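Local coordinates for spore germination protein GerM (Bacillus subtilis subsp. subtilis str. 168, PDB 6GZB) that is of unknown biochemical function but affects both sporulation and germination, and carries two GerMN domains in tandem, at residues D254-S259 with L270-I276; K306-V310 with L326-R332. One frame throughout, in Å; residues are numbered along the deposited sequence.

Contact 1: D254-S259 with L270-I276. With ACT (acetate ion), chain F.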
# COMPACT_ATOMS: atom_id res chain seq x y z
N ASP A 254 13.40 4.52 19.83
CA ASP A 254 13.26 5.66 20.74
C ASP A 254 12.59 6.85 20.07
O ASP A 254 12.33 7.86 20.71
CB ASP A 254 14.62 6.07 21.29
CG ASP A 254 15.27 4.98 22.12
OD1 ASP A 254 14.53 4.31 22.88
OD2 ASP A 254 16.49 4.79 22.01
N VAL A 255 12.32 6.73 18.77
CA VAL A 255 11.68 7.81 18.04
C VAL A 255 10.33 8.15 18.66
O VAL A 255 9.52 7.26 18.90
CB VAL A 255 11.49 7.44 16.56
CG1 VAL A 255 10.48 8.35 15.88
CG2 VAL A 255 12.83 7.45 15.83
N LYS A 256 10.11 9.44 18.94
CA LYS A 256 8.84 9.93 19.46
C LYS A 256 8.54 11.29 18.86
O LYS A 256 9.45 12.03 18.48
CB LYS A 256 8.87 10.09 20.99
CG LYS A 256 9.09 8.79 21.75
CD LYS A 256 9.27 9.05 23.24
CE LYS A 256 10.06 7.94 23.92
NZ LYS A 256 11.53 8.15 23.82
N LEU A 257 7.26 11.63 18.78
CA LEU A 257 6.85 13.00 18.53
C LEU A 257 6.97 13.79 19.83
O LEU A 257 6.65 13.28 20.90
CB LEU A 257 5.42 13.05 17.99
CG LEU A 257 5.19 12.35 16.66
CD1 LEU A 257 3.72 12.43 16.28
CD2 LEU A 257 6.05 12.92 15.55
N VAL A 258 7.46 15.02 19.74
CA VAL A 258 7.63 15.88 20.91
C VAL A 258 6.57 16.97 20.96
O VAL A 258 6.44 17.68 21.95
CB VAL A 258 9.03 16.53 20.94
CG1 VAL A 258 10.11 15.48 21.10
CG2 VAL A 258 9.27 17.35 19.67
N SER A 259 5.81 17.11 19.88
CA SER A 259 4.62 17.95 19.86
C SER A 259 3.47 17.17 19.24
O SER A 259 3.69 16.22 18.49
CB SER A 259 4.85 19.21 19.02
OG SER A 259 6.10 19.79 19.32
N LEU A 270 5.16 17.19 11.54
CA LEU A 270 5.64 16.33 12.60
C LEU A 270 6.85 16.97 13.28
O LEU A 270 7.72 17.54 12.62
CB LEU A 270 6.04 14.96 12.05
CG LEU A 270 4.99 14.20 11.25
CD1 LEU A 270 5.59 12.93 10.66
CD2 LEU A 270 3.79 13.86 12.13
N ASP A 271 6.92 16.79 14.59
CA ASP A 271 8.01 17.32 15.37
C ASP A 271 8.63 16.18 16.15
O ASP A 271 8.00 15.63 17.04
CB ASP A 271 7.48 18.40 16.33
CG ASP A 271 8.58 19.26 16.92
OD1 ASP A 271 9.76 19.08 16.55
OD2 ASP A 271 8.25 20.12 17.77
N PHE A 272 9.79 15.77 15.73
CA PHE A 272 10.43 14.63 16.31
C PHE A 272 11.46 14.95 17.34
O PHE A 272 11.89 16.05 17.49
CB PHE A 272 11.16 13.86 15.22
CG PHE A 272 10.28 13.14 14.27
CD1 PHE A 272 9.76 11.92 14.60
CD2 PHE A 272 10.03 13.64 13.03
CE1 PHE A 272 8.97 11.24 13.73
CE2 PHE A 272 9.24 12.98 12.15
CZ PHE A 272 8.71 11.77 12.50
N ASN A 273 11.86 13.92 18.05
CA ASN A 273 12.96 14.02 18.95
C ASN A 273 14.24 13.71 18.17
O ASN A 273 14.21 13.51 16.99
CB ASN A 273 12.79 13.14 20.19
CG ASN A 273 12.67 11.65 19.89
OD1 ASN A 273 12.79 11.21 18.80
ND2 ASN A 273 12.43 10.90 20.92
N GLN A 274 15.37 13.66 18.84
CA GLN A 274 16.63 13.42 18.17
C GLN A 274 16.86 12.04 17.59
O GLN A 274 17.71 11.87 16.76
CB GLN A 274 17.79 13.81 19.08
CG GLN A 274 18.17 15.27 18.98
CD GLN A 274 19.30 15.71 19.91
OE1 GLN A 274 20.38 15.14 19.91
NE2 GLN A 274 19.04 16.74 20.68
N SER A 275 16.10 11.06 18.03
CA SER A 275 16.24 9.70 17.55
C SER A 275 15.88 9.52 16.08
O SER A 275 16.25 8.58 15.47
CB SER A 275 15.43 8.78 18.43
OG SER A 275 15.90 8.85 19.73
N ILE A 276 15.13 10.45 15.54
CA ILE A 276 14.77 10.42 14.15
C ILE A 276 15.98 10.47 13.22
O ILE A 276 15.92 9.97 12.15
CB ILE A 276 13.75 11.51 13.79
CG1 ILE A 276 13.04 11.15 12.50
CG2 ILE A 276 14.37 12.88 13.70
CD1 ILE A 276 12.39 9.81 12.52
C ACT F . 15.29 14.92 22.47
O ACT F . 16.07 13.98 22.72
OXT ACT F . 15.50 15.71 21.53
CH3 ACT F . 14.04 15.11 23.27
O HOH W 1 4.37 16.30 15.85
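The Phe272 ring has Leu257 CD2 over one face, displaced toward the rim, and Ile276 CG1 over the centre of the opposite face. Leu257 CD2 lies 4.1 Å from the centroid of the Phe272 ring, a CH-pi contact. Val255 CG1 comes up obliquely, 3.9 Å from Phe272 CD1, while its other methyl, CG2, rests against the backbone of Ser275. That division follows from the first torsion of Val255 (163°), which sets CG1 opposite the backbone N. The second flat group, the Asn273 amide, reads the backbone of 254-256. Its ND2 donates to Asp254 O at 3.0 Å, nearly straight (174°) and within the amide plane, and Lys256 N returns a weak bond to OD1. Asp254 O also accepts from Lys256 NZ, the two donors arriving from opposite faces of the carbonyl plane. In the second GerMN domain the contact pairs the loop after helix 229-239 with the end of strand 267-272, through a single backbone bridge between Leu257 and Phe272. Val258 N gives Asp271 O a 2.8 Å bond, and Asn273 N donates to Lys256 O. Replacing Asn273 by an alanine would probably leave Lys256 N without its weak acceptor and Asp254 O with one donor fewer, setting the 254-256 backbone freer to shift. Beyond Val258, the Asp271 carboxylate leans on Val258 CG2, and Asp271 OD2 accepts from Ser259 OG (2.7 Å) on its anti side, tilted out of the carboxylate plane; Gly314 N holds OD1. Helices 229-239 and 289-299 supply further apolar neighbours of Phe272, Ile234 and Ile295. A water links the two segments at the same end, donating to Ser259 O and accepting from Asp271 N.

Contact 2: K306-V310 with L326-R332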
# COMPACT_ATOMS: atom_id res chain seq x y z
N LYS A 306 -2.03 15.03 2.34
CA LYS A 306 -1.40 15.15 1.03
C LYS A 306 0.12 15.32 1.11
O LYS A 306 0.84 14.99 0.17
CB LYS A 306 -2.01 16.32 0.25
CG LYS A 306 -3.51 16.18 0.02
CD LYS A 306 -3.85 14.90 -0.76
CE LYS A 306 -5.27 14.93 -1.32
NZ LYS A 306 -5.85 13.56 -1.43
N SER A 307 0.60 15.81 2.25
CA SER A 307 2.03 16.07 2.39
C SER A 307 2.44 16.11 3.86
O SER A 307 1.61 16.24 4.75
CB SER A 307 2.39 17.40 1.73
OG SER A 307 1.85 18.50 2.44
N VAL A 308 3.74 15.96 4.10
CA VAL A 308 4.27 15.87 5.45
C VAL A 308 5.52 16.74 5.57
O VAL A 308 6.46 16.59 4.79
CB VAL A 308 4.67 14.43 5.80
CG1 VAL A 308 5.10 14.32 7.26
CG2 VAL A 308 3.54 13.47 5.47
N SER A 309 5.51 17.64 6.54
CA SER A 309 6.69 18.42 6.89
C SER A 309 7.26 17.88 8.17
O SER A 309 6.51 17.52 9.09
CB SER A 309 6.33 19.90 7.09
OG SER A 309 5.73 20.44 5.93
N VAL A 310 8.59 17.82 8.24
CA VAL A 310 9.25 17.21 9.39
C VAL A 310 10.17 18.20 10.08
O VAL A 310 10.88 18.95 9.43
CB VAL A 310 10.03 15.95 8.98
CG1 VAL A 310 9.07 14.87 8.47
CG2 VAL A 310 11.08 16.29 7.93
N LEU A 326 15.34 19.79 4.47
CA LEU A 326 13.93 19.45 4.33
C LEU A 326 13.08 20.48 5.05
O LEU A 326 12.60 20.24 6.15
CB LEU A 326 13.68 18.07 4.93
CG LEU A 326 14.44 16.94 4.26
CD1 LEU A 326 14.36 15.68 5.10
CD2 LEU A 326 13.87 16.70 2.87
N THR A 327 12.88 21.63 4.41
CA THR A 327 12.12 22.72 5.00
C THR A 327 10.71 22.76 4.44
O THR A 327 9.86 23.47 4.96
CB THR A 327 12.78 24.09 4.74
OG1 THR A 327 12.68 24.41 3.34
CG2 THR A 327 14.23 24.10 5.16
N GLU A 328 10.48 22.06 3.33
CA GLU A 328 9.17 22.07 2.69
C GLU A 328 8.44 20.74 2.90
O GLU A 328 9.05 19.72 3.22
CB GLU A 328 9.31 22.37 1.20
CG GLU A 328 9.85 23.76 0.87
CD GLU A 328 9.20 24.85 1.71
OE1 GLU A 328 8.01 25.15 1.48
OE2 GLU A 328 9.89 25.38 2.62
N PRO A 329 7.11 20.75 2.73
CA PRO A 329 6.33 19.53 2.81
C PRO A 329 6.75 18.52 1.76
O PRO A 329 6.93 18.87 0.61
CB PRO A 329 4.89 20.01 2.54
CG PRO A 329 4.89 21.47 2.82
CD PRO A 329 6.27 21.95 2.49
N VAL A 330 6.90 17.27 2.17
CA VAL A 330 7.18 16.18 1.24
C VAL A 330 5.86 15.49 0.90
O VAL A 330 5.06 15.14 1.78
CB VAL A 330 8.15 15.16 1.86
CG1 VAL A 330 8.50 14.07 0.86
CG2 VAL A 330 9.40 15.86 2.36
N SER A 331 5.65 15.27 -0.39
CA SER A 331 4.43 14.62 -0.82
C SER A 331 4.71 13.18 -1.23
O SER A 331 5.86 12.74 -1.26
CB SER A 331 3.79 15.40 -1.98
OG SER A 331 4.70 15.51 -3.06
N ARG A 332 3.65 12.42 -1.43
CA ARG A 332 3.75 11.01 -1.74
C ARG A 332 4.56 10.82 -3.03
O ARG A 332 4.33 11.51 -4.01
CB ARG A 332 2.34 10.46 -1.90
CG ARG A 332 2.25 8.96 -2.10
CD ARG A 332 0.78 8.56 -2.14
NE ARG A 332 0.60 7.13 -2.35
CZ ARG A 332 0.46 6.24 -1.37
NH1 ARG A 332 0.30 4.96 -1.66
NH2 ARG A 332 0.47 6.63 -0.11
O HOH W 2 13.52 19.60 8.50
O HOH W 3 9.95 19.25 5.92
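Val308 and Val330 face each other as an antiparallel hydrogen-bonded pair, the point where the short, weakly bonded strand at about 330-331 joins the edge of the second domain's mixed four-stranded sheet. Val308 N donates to Val330 O at 2.8 Å, and Val330 N answers to Val308 O at 2.7 Å. The return bond is almost straight at its hydrogen (171°), yet its donor stands above the carbonyl plane. Close CA-H...O approaches flank the pair: Ser307 CA lies 3.2 Å from Val330 O, and Pro329 CA also faces Val308 O. Lys306 O adds a looser touch, 3.7 Å from Ser331 CB. Around this backbone core, two serine hydroxyls meet the Pro329 ring, one at its edge and one over a face. Ser307 OG comes up at the ring's edge, 3.4 Å from Pro329 CB, whereas Ser309 OG sits over a face of the ring, 3.3 Å from Pro329 CA. Ser307 OG gets there by standing between its own backbone N and carbonyl carbon (chi1 69°). Further out toward Val310 the two segments separate and water bridges them. One molecule accepts from Val310 N and donates to the carbonyls of Leu326 and Glu328; a second donates to Val310 O and Leu326 O. Leu326 O is thus gripped by two waters, and the side chains of this pair barely meet, with Val310 CG2 4.4 Å from Leu326 CB. The next shell is the helix beneath: Val308 touches Ile295 and Leu299 of helix 289-299, Val330 touches Val296, and Leu326 rests on Leu292. At the other end the extended Arg332 side chain leads away from strand 307-312, its NH1 in a salt bridge with Glu301 OE1 and its NH2 hydrogen-bonded to Thr300 OG1.

In the fold
From the N terminus, the chain reaches both contacts only in the second GerMN domain. After helix 229-239, residues 254-259 run into strand 262-264, and the hairpin with strand 267-272 brings 270-276 back beside them, closing contact 1. Helix 289-299 then intervenes before strand 307-312 lies down next to 267-272; its outer edge later receives 326-332, so contact 2 closes a second loop near the C terminus. The two are in series, neither nested nor crossed, with centres about 16 Å apart. Strands 267-272 and 307-312 join them directly: Leu270 N lies 2.8 Å from Ser309 O, a probable hydrogen bond, and Leu270 packs on Val308.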